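Local coordinates for DUF4276 family protein (Pyrococcus horikoshii, PDB 2P62) that is of unknown function but belongs to a family grouped with the Toprim-like domains, whose better-known members act on nucleic acids, at residues M1-I7 against N88-V94; L20-Y25 against L236-V240; G40-F44 against K73-V78; L79-K83 against T126-I131. All coordinates share one frame; numbering follows the deposited sequence.

Contact 1 of 4, residues M1-I7 against N88-V94; sequences MRIKLII and NVEEVYV
Lys4 and Glu91 run side by side, pointing the same way, and Lys4 NZ closes a salt bridge with Glu91 OE1 at 2.9 Å. The ammonium comes from above the carboxylate plane, 39° out of it. Tyr93 OH donates to the same Glu91 OE1 from the opposite face at 2.8 Å, so this oxygen sits between two donors. With CG anti to its carbonyl carbon (chi1 -57°) and the chain extended beyond, Lys4 also carries NZ to Met239 O and Gly241 O at the C-terminal end of the chain. Nearer the N-terminus, Arg2 NH1 and Glu90 OE2 are placed as a salt bridge, but the atoms are modelled too close for its geometry to be relied on. Behind these groups lie parallel strands. Leu5 N gives a bond to Glu91 O at 2.9 Å, and Leu5 O receives Tyr93 N at 2.7 Å. Ile3 pairs with Val89 but Leu5 with Val92, so 88-94 holds one extra residue, consistent with a beta bulge; Glu90 and Glu91, though consecutive, both send carboxylates to the basic side. On the other face Ile3 CG2 meets Val89 CG2 at 4.0 Å, and Trp42 packs on both. The Lys4 charge is thus met by the Glu91 carboxylate, the Met239 carbonyl and an oxygen of the C-terminal residue, Gly241, which would probably favour its protonated form.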
loop_
_atom_site.group_PDB
_atom_site.type_symbol
_atom_site.label_atom_id
_atom_site.label_comp_id
_atom_site.label_asym_id
_atom_site.label_seq_id
_atom_site.Cartn_x
_atom_site.Cartn_y
_atom_site.Cartn_z
ATOM N N MET A 1 -20.583 23.409 10.905
ATOM C CA MET A 1 -20.146 22.864 9.595
ATOM C C MET A 1 -21.137 21.779 9.100
ATOM O O MET A 1 -21.718 21.043 9.905
ATOM C CB MET A 1 -18.738 22.281 9.775
ATOM C CG MET A 1 -17.795 22.408 8.592
ATOM S SD MET A 1 -17.063 24.026 8.276
ATOM C CE MET A 1 -16.098 23.529 6.899
ATOM N N ARG A 2 -21.365 21.705 7.787
ATOM C CA ARG A 2 -22.244 20.672 7.232
ATOM C C ARG A 2 -21.363 19.444 7.076
ATOM O O ARG A 2 -20.242 19.534 6.569
ATOM C CB ARG A 2 -22.774 21.060 5.854
ATOM C CG ARG A 2 -23.859 22.098 5.867
ATOM C CD ARG A 2 -23.520 23.245 4.942
ATOM N NE ARG A 2 -23.322 22.851 3.545
ATOM C CZ ARG A 2 -24.169 22.105 2.846
ATOM N NH1 ARG A 2 -25.268 21.649 3.415
ATOM N NH2 ARG A 2 -23.950 21.857 1.566
ATOM N N ILE A 3 -21.867 18.298 7.510
ATOM C CA ILE A 3 -21.096 17.072 7.429
ATOM C C ILE A 3 -21.745 16.046 6.526
ATOM O O ILE A 3 -22.942 15.786 6.635
ATOM C CB ILE A 3 -20.931 16.409 8.805
ATOM C CG1 ILE A 3 -20.358 17.390 9.821
ATOM C CG2 ILE A 3 -19.989 15.224 8.685
ATOM C CD1 ILE A 3 -20.341 16.819 11.203
ATOM N N LYS A 4 -20.938 15.464 5.645
ATOM C CA LYS A 4 -21.383 14.427 4.729
ATOM C C LYS A 4 -20.438 13.242 4.913
ATOM O O LYS A 4 -19.220 13.415 4.973
ATOM C CB LYS A 4 -21.313 14.918 3.285
ATOM C CG LYS A 4 -22.110 16.178 3.020
ATOM C CD LYS A 4 -22.207 16.444 1.538
ATOM C CE LYS A 4 -22.964 17.738 1.257
ATOM N NZ LYS A 4 -23.117 17.921 -0.215
ATOM N N LEU A 5 -21.007 12.044 5.014
ATOM C CA LEU A 5 -20.227 10.829 5.198
ATOM C C LEU A 5 -20.092 10.038 3.893
ATOM O O LEU A 5 -21.081 9.761 3.207
ATOM C CB LEU A 5 -20.884 9.952 6.273
ATOM C CG LEU A 5 -20.221 8.617 6.633
ATOM C CD1 LEU A 5 -18.803 8.879 7.146
ATOM C CD2 LEU A 5 -21.048 7.892 7.699
ATOM N N ILE A 6 -18.853 9.691 3.555
ATOM C CA ILE A 6 -18.559 8.916 2.358
ATOM C C ILE A 6 -17.925 7.588 2.770
ATOM O O ILE A 6 -16.854 7.557 3.378
ATOM C CB ILE A 6 -17.598 9.665 1.414
ATOM C CG1 ILE A 6 -18.180 11.042 1.066
ATOM C CG2 ILE A 6 -17.374 8.830 0.149
ATOM C CD1 ILE A 6 -17.393 11.833 0.022
ATOM N N ILE A 7 -18.608 6.495 2.444
ATOM C CA ILE A 7 -18.141 5.158 2.785
ATOM C C ILE A 7 -17.701 4.385 1.551
ATOM O O ILE A 7 -18.492 4.153 0.639
ATOM C CB ILE A 7 -19.246 4.342 3.486
ATOM C CG1 ILE A 7 -19.818 5.137 4.669
ATOM C CG2 ILE A 7 -18.666 3.000 3.953
ATOM C CD1 ILE A 7 -21.031 4.493 5.330
ATOM N N ASN A 88 -24.342 16.458 12.967
ATOM C CA ASN A 88 -24.885 17.275 11.900
ATOM C C ASN A 88 -24.642 16.644 10.525
ATOM O O ASN A 88 -24.109 17.285 9.614
ATOM C CB ASN A 88 -24.273 18.671 11.945
ATOM C CG ASN A 88 -25.032 19.655 11.087
ATOM O OD1 ASN A 88 -24.454 20.576 10.513
ATOM N ND2 ASN A 88 -26.345 19.467 10.999
ATOM N N VAL A 89 -25.041 15.387 10.375
ATOM C CA VAL A 89 -24.868 14.681 9.114
ATOM C C VAL A 89 -26.137 14.797 8.283
ATOM O O VAL A 89 -27.231 14.512 8.762
ATOM C CB VAL A 89 -24.529 13.188 9.351
ATOM C CG1 VAL A 89 -24.629 12.404 8.046
ATOM C CG2 VAL A 89 -23.128 13.068 9.909
ATOM N N GLU A 90 -25.979 15.223 7.037
ATOM C CA GLU A 90 -27.118 15.398 6.148
ATOM C C GLU A 90 -27.105 14.459 4.942
ATOM O O GLU A 90 -28.136 14.236 4.311
ATOM C CB GLU A 90 -27.185 16.851 5.675
ATOM C CG GLU A 90 -26.111 17.258 4.693
ATOM C CD GLU A 90 -26.167 18.749 4.384
ATOM O OE1 GLU A 90 -27.198 19.388 4.689
ATOM O OE2 GLU A 90 -25.185 19.279 3.833
ATOM N N GLU A 91 -25.941 13.925 4.602
ATOM C CA GLU A 91 -25.872 13.007 3.480
ATOM C C GLU A 91 -24.863 11.908 3.762
ATOM O O GLU A 91 -23.854 12.115 4.442
ATOM C CB GLU A 91 -25.509 13.738 2.165
ATOM C CG GLU A 91 -26.413 14.930 1.840
ATOM C CD GLU A 91 -26.165 15.572 0.480
ATOM O OE1 GLU A 91 -24.985 15.761 0.093
ATOM O OE2 GLU A 91 -27.166 15.910 -0.200
ATOM N N VAL A 92 -25.175 10.727 3.252
ATOM C CA VAL A 92 -24.310 9.579 3.392
ATOM C C VAL A 92 -24.215 8.921 2.025
ATOM O O VAL A 92 -25.231 8.630 1.387
ATOM C CB VAL A 92 -24.857 8.541 4.405
ATOM C CG1 VAL A 92 -23.950 7.323 4.411
ATOM C CG2 VAL A 92 -24.921 9.141 5.812
ATOM N N TYR A 93 -22.982 8.715 1.573
ATOM C CA TYR A 93 -22.721 8.077 0.290
ATOM C C TYR A 93 -22.135 6.695 0.544
ATOM O O TYR A 93 -21.229 6.542 1.350
ATOM C CB TYR A 93 -21.738 8.920 -0.539
ATOM C CG TYR A 93 -22.298 10.262 -0.942
ATOM C CD1 TYR A 93 -22.293 11.334 -0.045
ATOM C CD2 TYR A 93 -22.926 10.438 -2.178
ATOM C CE1 TYR A 93 -22.908 12.537 -0.357
ATOM C CE2 TYR A 93 -23.549 11.652 -2.503
ATOM C CZ TYR A 93 -23.542 12.694 -1.584
ATOM O OH TYR A 93 -24.204 13.880 -1.845
ATOM N N VAL A 94 -22.665 5.684 -0.125
ATOM C CA VAL A 94 -22.143 4.335 0.042
ATOM C C VAL A 94 -21.719 3.854 -1.340
ATOM O O VAL A 94 -22.557 3.617 -2.200
ATOM C CB VAL A 94 -23.213 3.403 0.643
ATOM C CG1 VAL A 94 -22.621 2.012 0.880
ATOM C CG2 VAL A 94 -23.716 3.981 1.964
#

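Contact 2 of 4, residues L20-Y25 against L236-V240; sequences LLEKLY and LERMV
Tyr25 and Leu236 cross at about a right angle, the phenol end of the tyrosine lying against the base of the leucine: Tyr25 OH is 3.6 Å from Leu236 CB, and Tyr25 CZ is 4.0 Å from the same carbon. The tyrosine CG stands anti to its carbonyl carbon (chi1 -63°), which swings the ring out from the end of helix 11-23 and across to helix 233-239. Val240 meets the other end of the ring obliquely, with Val240 CG2 at 4.1 Å from Tyr25 CG. The same methyl is 3.9 Å from Leu21 CD2; these two side chains slide past each other in opposite directions, so one branch of Val240 serves both residues. Leu20 crosses Leu236 nearly perpendicularly, and their contact is made by single methyls, Leu20 CD1 to Leu236 CD1, at 4.1 Å. Leu21 CD2 reaches the other methyl, Leu236 CD2, so the fork of the leucine is shared between consecutive residues of the first helix. No hydrogen bond spans the segments; the contact rests on apolar surfaces. Beneath it, Leu21 touches Leu60 and Ile62 of strand 58-63, while Leu227 of helix 220-229 backs Leu236. Two helices distant in sequence thus join through their C-terminal ends over one face of a central sheet, the layered arrangement of an alpha/beta fold.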
loop_
_atom_site.group_PDB
_atom_site.type_symbol
_atom_site.label_atom_id
_atom_site.label_comp_id
_atom_site.label_asym_id
_atom_site.label_seq_id
_atom_site.Cartn_x
_atom_site.Cartn_y
_atom_site.Cartn_z
ATOM N N LEU A 20 -9.753 13.622 -6.578
ATOM C CA LEU A 20 -10.730 14.416 -7.306
ATOM C C LEU A 20 -11.287 15.530 -6.425
ATOM O O LEU A 20 -11.380 16.677 -6.854
ATOM C CB LEU A 20 -11.886 13.547 -7.786
ATOM C CG LEU A 20 -11.564 12.481 -8.831
ATOM C CD1 LEU A 20 -12.734 11.523 -8.890
ATOM C CD2 LEU A 20 -11.275 13.109 -10.198
ATOM N N LEU A 21 -11.658 15.192 -5.193
ATOM C CA LEU A 21 -12.230 16.168 -4.267
ATOM C C LEU A 21 -11.258 17.284 -3.880
ATOM O O LEU A 21 -11.678 18.409 -3.630
ATOM C CB LEU A 21 -12.746 15.461 -3.008
ATOM C CG LEU A 21 -13.941 14.512 -3.174
ATOM C CD1 LEU A 21 -14.274 13.848 -1.845
ATOM C CD2 LEU A 21 -15.141 15.298 -3.697
ATOM N N GLU A 22 -9.965 16.969 -3.832
ATOM C CA GLU A 22 -8.945 17.957 -3.489
ATOM C C GLU A 22 -8.479 18.737 -4.717
ATOM O O GLU A 22 -8.690 19.947 -4.821
ATOM C CB GLU A 22 -7.724 17.281 -2.838
ATOM C CG GLU A 22 -7.975 16.764 -1.415
ATOM C CD GLU A 22 -6.739 16.166 -0.728
ATOM O OE1 GLU A 22 -6.844 15.828 0.469
ATOM O OE2 GLU A 22 -5.672 16.027 -1.360
ATOM N N LYS A 23 -7.871 18.023 -5.658
ATOM C CA LYS A 23 -7.318 18.626 -6.859
ATOM C C LYS A 23 -8.302 19.150 -7.890
ATOM O O LYS A 23 -7.944 19.975 -8.728
ATOM C CB LYS A 23 -6.347 17.639 -7.514
ATOM C CG LYS A 23 -5.196 17.211 -6.597
ATOM C CD LYS A 23 -4.346 18.404 -6.142
ATOM C CE LYS A 23 -3.149 17.977 -5.275
ATOM N NZ LYS A 23 -3.556 17.423 -3.958
ATOM N N LEU A 24 -9.542 18.690 -7.828
ATOM C CA LEU A 24 -10.539 19.145 -8.784
ATOM C C LEU A 24 -11.588 20.071 -8.159
ATOM O O LEU A 24 -12.044 21.008 -8.808
ATOM C CB LEU A 24 -11.223 17.942 -9.421
ATOM C CG LEU A 24 -11.992 18.229 -10.707
ATOM C CD1 LEU A 24 -11.021 18.628 -11.822
ATOM C CD2 LEU A 24 -12.761 16.991 -11.103
ATOM N N TYR A 25 -11.974 19.826 -6.908
ATOM C CA TYR A 25 -12.981 20.680 -6.276
ATOM C C TYR A 25 -12.501 21.606 -5.168
ATOM O O TYR A 25 -13.318 22.207 -4.488
ATOM C CB TYR A 25 -14.172 19.846 -5.768
ATOM C CG TYR A 25 -14.915 19.146 -6.875
ATOM C CD1 TYR A 25 -14.587 17.850 -7.237
ATOM C CD2 TYR A 25 -15.892 19.809 -7.616
ATOM C CE1 TYR A 25 -15.204 17.224 -8.310
ATOM C CE2 TYR A 25 -16.522 19.191 -8.701
ATOM C CZ TYR A 25 -16.166 17.897 -9.040
ATOM O OH TYR A 25 -16.753 17.266 -10.113
ATOM N N LEU A 236 -20.258 13.383 -7.893
ATOM C CA LEU A 236 -19.291 14.314 -7.340
ATOM C C LEU A 236 -19.938 15.661 -7.077
ATOM O O LEU A 236 -19.732 16.266 -6.022
ATOM C CB LEU A 236 -18.115 14.488 -8.306
ATOM C CG LEU A 236 -17.229 13.242 -8.449
ATOM C CD1 LEU A 236 -16.381 13.307 -9.713
ATOM C CD2 LEU A 236 -16.370 13.130 -7.202
ATOM N N GLU A 237 -20.733 16.127 -8.031
ATOM C CA GLU A 237 -21.383 17.423 -7.888
ATOM C C GLU A 237 -22.401 17.432 -6.753
ATOM O O GLU A 237 -22.755 18.490 -6.247
ATOM C CB GLU A 237 -22.024 17.840 -9.219
ATOM C CG GLU A 237 -21.018 17.880 -10.367
ATOM C CD GLU A 237 -21.608 18.389 -11.669
ATOM O OE1 GLU A 237 -22.783 18.072 -11.961
ATOM O OE2 GLU A 237 -20.889 19.093 -12.410
ATOM N N ARG A 238 -22.846 16.248 -6.345
ATOM C CA ARG A 238 -23.799 16.122 -5.250
ATOM C C ARG A 238 -23.034 16.196 -3.927
ATOM O O ARG A 238 -23.422 16.925 -3.006
ATOM C CB ARG A 238 -24.539 14.788 -5.350
ATOM C CG ARG A 238 -26.009 14.877 -5.004
ATOM C CD ARG A 238 -26.675 15.922 -5.878
ATOM N NE ARG A 238 -28.096 16.085 -5.592
ATOM C CZ ARG A 238 -29.039 15.225 -5.958
ATOM N NH1 ARG A 238 -30.304 15.471 -5.649
ATOM N NH2 ARG A 238 -28.720 14.126 -6.637
ATOM N N MET A 239 -21.945 15.428 -3.854
ATOM C CA MET A 239 -21.078 15.383 -2.684
ATOM C C MET A 239 -20.684 16.815 -2.336
ATOM O O MET A 239 -20.779 17.241 -1.184
ATOM C CB MET A 239 -19.818 14.552 -2.984
ATOM C CG MET A 239 -20.045 13.061 -3.295
ATOM S SD MET A 239 -18.485 12.196 -3.680
ATOM C CE MET A 239 -18.854 10.523 -3.076
ATOM N N VAL A 240 -20.251 17.563 -3.342
ATOM C CA VAL A 240 -19.859 18.943 -3.130
ATOM C C VAL A 240 -21.071 19.827 -3.392
ATOM O O VAL A 240 -22.056 19.377 -3.969
ATOM C CB VAL A 240 -18.714 19.329 -4.068
ATOM C CG1 VAL A 240 -18.270 20.740 -3.778
ATOM C CG2 VAL A 240 -17.555 18.372 -3.872
#

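Contact 3 of 4, residues G40-F44 against K73-V78; sequences GKWGF and KVLKSV
Gly43 is set against the helix at Val74, with the CA atoms of Gly43 and Val74 4.7 Å apart. It is the first residue beyond helix 39-42 and has a positive phi (77°). A side chain here would run into Ser77 OG, so the close approach of the two backbones depends on the missing CB. Ser77 faces this turn: its CB rests on Trp42 C at 3.6 Å and its OG lies 3.3 Å from Gly43 CA. Ser77 OG is held by donating to Lys73 O at 2.9 Å, and Ser77 N reaches that carbonyl oxygen from the opposite face of its plane. With alanine in place of Ser77, Lys73 O would probably lose one of its two donors and Gly43 its close oxygen neighbour. Farther along, a water donates to Gly40 O and, weakly, to Ser77 O. The aromatic residues flank the glycine and meet valines one helical turn apart. Phe44 CE2 touches Val74 CG1 at 3.6 Å, the methyl lying at the ring edge, while Trp42 CB sits over the centre of one face of the same ring. Trp42 CE3 meets Val78 CG2 at 3.8 Å. Trp42 and Val78 also reach Leu5 and Val89 on the sheet, so the short helix is clasped to helix 71-84, the connecting helix of a beta-alpha-beta crossover between parallel strands 58-63 and 89-97.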
loop_
_atom_site.group_PDB
_atom_site.type_symbol
_atom_site.label_atom_id
_atom_site.label_comp_id
_atom_site.label_asym_id
_atom_site.label_seq_id
_atom_site.Cartn_x
_atom_site.Cartn_y
_atom_site.Cartn_z
ATOM N N GLY A 40 -19.454 6.206 20.096
ATOM C CA GLY A 40 -20.839 6.217 20.527
ATOM C C GLY A 40 -21.757 6.941 19.566
ATOM O O GLY A 40 -22.959 6.670 19.527
ATOM N N LYS A 41 -21.198 7.859 18.780
ATOM C CA LYS A 41 -22.000 8.623 17.835
ATOM C C LYS A 41 -21.831 8.204 16.381
ATOM O O LYS A 41 -22.803 8.193 15.624
ATOM C CB LYS A 41 -21.707 10.115 17.989
ATOM C CG LYS A 41 -22.091 10.644 19.356
ATOM C CD LYS A 41 -22.435 12.123 19.330
ATOM C CE LYS A 41 -21.244 12.986 18.980
ATOM N NZ LYS A 41 -21.593 14.427 19.122
ATOM N N TRP A 42 -20.609 7.852 15.995
ATOM C CA TRP A 42 -20.338 7.438 14.623
ATOM C C TRP A 42 -20.375 5.932 14.399
ATOM O O TRP A 42 -20.649 5.477 13.288
ATOM C CB TRP A 42 -18.986 7.973 14.159
ATOM C CG TRP A 42 -18.960 9.452 13.987
ATOM C CD1 TRP A 42 -18.640 10.386 14.930
ATOM C CD2 TRP A 42 -19.263 10.174 12.790
ATOM N NE1 TRP A 42 -18.721 11.647 14.393
ATOM C CE2 TRP A 42 -19.105 11.545 13.081
ATOM C CE3 TRP A 42 -19.658 9.795 11.500
ATOM C CZ2 TRP A 42 -19.320 12.543 12.124
ATOM C CZ3 TRP A 42 -19.872 10.788 10.551
ATOM C CH2 TRP A 42 -19.704 12.146 10.871
ATOM N N GLY A 43 -20.088 5.159 15.442
ATOM C CA GLY A 43 -20.109 3.713 15.304
ATOM C C GLY A 43 -18.890 3.151 14.597
ATOM O O GLY A 43 -18.915 2.022 14.102
ATOM N N PHE A 44 -17.821 3.938 14.544
ATOM C CA PHE A 44 -16.583 3.505 13.901
ATOM C C PHE A 44 -15.837 2.540 14.820
ATOM O O PHE A 44 -16.141 2.444 16.012
ATOM C CB PHE A 44 -15.698 4.719 13.587
ATOM C CG PHE A 44 -16.290 5.663 12.571
ATOM C CD1 PHE A 44 -15.831 6.976 12.471
ATOM C CD2 PHE A 44 -17.306 5.244 11.715
ATOM C CE1 PHE A 44 -16.381 7.864 11.538
ATOM C CE2 PHE A 44 -17.861 6.119 10.780
ATOM C CZ PHE A 44 -17.396 7.432 10.691
ATOM N N LYS A 73 -23.782 -1.160 11.003
ATOM C CA LYS A 73 -23.516 -0.738 12.370
ATOM C C LYS A 73 -23.205 0.761 12.353
ATOM O O LYS A 73 -23.660 1.517 13.213
ATOM C CB LYS A 73 -22.343 -1.557 12.926
ATOM C CG LYS A 73 -21.999 -1.338 14.399
ATOM C CD LYS A 73 -20.866 -0.322 14.575
ATOM C CE LYS A 73 -19.854 -0.767 15.646
ATOM N NZ LYS A 73 -20.464 -1.050 16.989
ATOM N N VAL A 74 -22.449 1.191 11.349
ATOM C CA VAL A 74 -22.097 2.598 11.218
ATOM C C VAL A 74 -23.308 3.456 10.872
ATOM O O VAL A 74 -23.465 4.552 11.401
ATOM C CB VAL A 74 -21.035 2.798 10.131
ATOM C CG1 VAL A 74 -20.803 4.288 9.893
ATOM C CG2 VAL A 74 -19.754 2.117 10.549
ATOM N N LEU A 75 -24.154 2.947 9.982
ATOM C CA LEU A 75 -25.349 3.660 9.554
ATOM C C LEU A 75 -26.329 3.850 10.691
ATOM O O LEU A 75 -26.931 4.914 10.839
ATOM C CB LEU A 75 -26.048 2.904 8.417
ATOM C CG LEU A 75 -25.599 3.218 6.992
ATOM C CD1 LEU A 75 -26.192 2.217 5.999
ATOM C CD2 LEU A 75 -26.044 4.630 6.655
ATOM N N LYS A 76 -26.491 2.805 11.492
ATOM C CA LYS A 76 -27.419 2.855 12.608
ATOM C C LYS A 76 -26.986 3.946 13.587
ATOM O O LYS A 76 -27.782 4.802 13.967
ATOM C CB LYS A 76 -27.469 1.493 13.298
ATOM C CG LYS A 76 -28.623 1.345 14.250
ATOM C CD LYS A 76 -28.621 -0.027 14.907
ATOM C CE LYS A 76 -29.903 -0.240 15.714
ATOM N NZ LYS A 76 -30.149 0.891 16.662
ATOM N N SER A 77 -25.714 3.920 13.969
ATOM C CA SER A 77 -25.181 4.913 14.882
ATOM C C SER A 77 -25.418 6.318 14.353
ATOM O O SER A 77 -26.090 7.120 14.998
ATOM C CB SER A 77 -23.680 4.715 15.082
ATOM O OG SER A 77 -23.372 3.388 15.445
ATOM N N VAL A 78 -24.859 6.618 13.184
ATOM C CA VAL A 78 -24.997 7.953 12.606
ATOM C C VAL A 78 -26.464 8.390 12.547
ATOM O O VAL A 78 -26.809 9.479 13.011
ATOM C CB VAL A 78 -24.351 8.040 11.185
ATOM C CG1 VAL A 78 -24.558 9.419 10.612
ATOM C CG2 VAL A 78 -22.851 7.755 11.260
HETATM O O HOH W 1 -25.526 6.694 18.353
#

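Contact 4 of 4, residues L79-K83 against T126-I131; sequences LDSVK and TEGVKI
Glu127 leans over the side of helix 71-84, and each step of its side chain has a neighbour there. Its CB stands beside Leu79, with Leu79 CG its closest side-chain neighbour, at the limit of contact. The next carbon is more closely packed: Glu127 CG lies 3.6 Å from Leu79 O and 3.7 Å from Lys83 CB. A bend at chi2 (46°) then turns the carboxylate across the lysine at a slant, and Glu127 CD comes to 3.9 Å from Lys83 CE. Glu127 OE1 is 3.8 Å from Lys83 CG, so the lysine contributes its methylenes; the charged ends, Lys83 NZ and Glu127 OE2, stay 4.9 Å apart. Glu127 OE2 instead pairs with Arg115, which also binds Asp80 of the helix. Shortened to an alanine, this position would probably leave Arg115 without one of its carboxylate partners and uncover the Lys83 methylenes. Glu127, with positive phi (58°), is the first of the two central residues of a type I' turn from Thr126 to Val129, the tight connection of a beta hairpin between strands 123-126 and 129-136, and the turn presents its side chain to the helix. Thr126 and Val129 close that turn with backbone bonds in both directions. Below it the contact is apolar. Val82 CG1 touches both the turn and the strand, 3.7 Å from Glu127 O and equally far from Val129 CG2. Leu79 spreads its two methyls: CD1 faces Val129 and Ile131, whereas Leu79 CD2 meets Thr126 CG2 at 4.1 Å, the two side chains crossing at about a right angle. Leu112 closes over both Leu79 and Ile131.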
loop_
_atom_site.group_PDB
_atom_site.type_symbol
_atom_site.label_atom_id
_atom_site.label_comp_id
_atom_site.label_asym_id
_atom_site.label_seq_id
_atom_site.Cartn_x
_atom_site.Cartn_y
_atom_site.Cartn_z
ATOM N N LEU A 79 -27.321 7.531 12.000
ATOM C CA LEU A 79 -28.752 7.810 11.893
ATOM C C LEU A 79 -29.394 8.080 13.253
ATOM O O LEU A 79 -30.193 9.004 13.398
ATOM C CB LEU A 79 -29.460 6.631 11.225
ATOM C CG LEU A 79 -29.853 6.683 9.750
ATOM C CD1 LEU A 79 -28.852 7.462 8.932
ATOM C CD2 LEU A 79 -29.980 5.259 9.256
ATOM N N ASP A 80 -29.069 7.262 14.248
ATOM C CA ASP A 80 -29.631 7.463 15.583
ATOM C C ASP A 80 -29.098 8.788 16.148
ATOM O O ASP A 80 -29.851 9.574 16.730
ATOM C CB ASP A 80 -29.275 6.284 16.508
ATOM C CG ASP A 80 -30.113 5.023 16.220
ATOM O OD1 ASP A 80 -29.671 3.919 16.603
ATOM O OD2 ASP A 80 -31.223 5.123 15.636
ATOM N N SER A 81 -27.806 9.046 15.963
ATOM C CA SER A 81 -27.225 10.291 16.449
ATOM C C SER A 81 -27.929 11.477 15.784
ATOM O O SER A 81 -28.176 12.496 16.427
ATOM C CB SER A 81 -25.719 10.335 16.158
ATOM O OG SER A 81 -25.036 9.273 16.808
ATOM N N VAL A 82 -28.262 11.350 14.502
ATOM C CA VAL A 82 -28.947 12.437 13.812
ATOM C C VAL A 82 -30.364 12.611 14.373
ATOM O O VAL A 82 -30.828 13.731 14.573
ATOM C CB VAL A 82 -29.016 12.194 12.275
ATOM C CG1 VAL A 82 -29.847 13.290 11.600
ATOM C CG2 VAL A 82 -27.615 12.179 11.686
ATOM N N LYS A 83 -31.052 11.508 14.636
ATOM C CA LYS A 83 -32.402 11.607 15.177
ATOM C C LYS A 83 -32.358 12.334 16.522
ATOM O O LYS A 83 -33.202 13.182 16.805
ATOM C CB LYS A 83 -33.019 10.220 15.373
ATOM C CG LYS A 83 -34.518 10.264 15.660
ATOM C CD LYS A 83 -35.006 9.065 16.470
ATOM C CE LYS A 83 -34.810 7.745 15.736
ATOM N NZ LYS A 83 -35.206 6.581 16.589
ATOM N N THR A 126 -34.146 8.989 5.218
ATOM C CA THR A 126 -34.648 8.491 6.484
ATOM C C THR A 126 -33.993 9.329 7.566
ATOM O O THR A 126 -32.820 9.689 7.455
ATOM C CB THR A 126 -34.310 6.990 6.677
ATOM O OG1 THR A 126 -34.870 6.523 7.909
ATOM C CG2 THR A 126 -32.818 6.768 6.694
ATOM N N GLU A 127 -34.763 9.670 8.596
ATOM C CA GLU A 127 -34.243 10.478 9.689
ATOM C C GLU A 127 -33.732 11.804 9.124
ATOM O O GLU A 127 -32.844 12.423 9.698
ATOM C CB GLU A 127 -33.106 9.725 10.385
ATOM C CG GLU A 127 -33.401 9.199 11.792
ATOM C CD GLU A 127 -34.745 8.484 11.937
ATOM O OE1 GLU A 127 -35.752 9.175 12.204
ATOM O OE2 GLU A 127 -34.790 7.240 11.789
ATOM N N GLY A 128 -34.289 12.233 7.995
ATOM C CA GLY A 128 -33.864 13.482 7.386
ATOM C C GLY A 128 -32.509 13.406 6.700
ATOM O O GLY A 128 -31.973 14.420 6.255
ATOM N N VAL A 129 -31.948 12.205 6.604
ATOM C CA VAL A 129 -30.637 12.022 5.975
ATOM C C VAL A 129 -30.735 11.384 4.587
ATOM O O VAL A 129 -31.360 10.335 4.422
ATOM C CB VAL A 129 -29.716 11.132 6.872
ATOM C CG1 VAL A 129 -28.426 10.794 6.144
ATOM C CG2 VAL A 129 -29.405 11.853 8.189
ATOM N N LYS A 130 -30.107 12.016 3.595
ATOM C CA LYS A 130 -30.110 11.483 2.234
ATOM C C LYS A 130 -29.013 10.434 2.047
ATOM O O LYS A 130 -27.829 10.750 2.076
ATOM C CB LYS A 130 -29.917 12.608 1.210
ATOM C CG LYS A 130 -31.125 13.494 1.010
ATOM C CD LYS A 130 -30.891 14.488 -0.110
ATOM C CE LYS A 130 -32.046 15.467 -0.194
ATOM N NZ LYS A 130 -32.285 16.081 1.142
ATOM N N ILE A 131 -29.412 9.182 1.854
ATOM C CA ILE A 131 -28.450 8.107 1.656
ATOM C C ILE A 131 -28.336 7.776 0.167
ATOM O O ILE A 131 -29.316 7.410 -0.486
ATOM C CB ILE A 131 -28.865 6.868 2.467
ATOM C CG1 ILE A 131 -28.965 7.259 3.953
ATOM C CG2 ILE A 131 -27.834 5.749 2.281
ATOM C CD1 ILE A 131 -29.639 6.217 4.893
#

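The parallel pair of contact 1 is the hub. On one face it meets contact 2, where Tyr93 OH lies 3.4 Å from Met239 N; on the other it meets contact 3, where Leu5 CD2 approaches Val78 CG2 to 4.0 Å. Contact 4 extends the same sheet, Val92 N standing 2.9 Å from Lys130 O. Contacts 3 and 4 use successive parts of helix 71-84 and are tied where Lys41 O comes within 2.7 Å of Ser81 OG. Contacts 2 and 3 do not touch: their centres are about 25 Å apart, with the sheet between them. The four contacts thus join the helical layers to a central sheet consistent with a Toprim-like core.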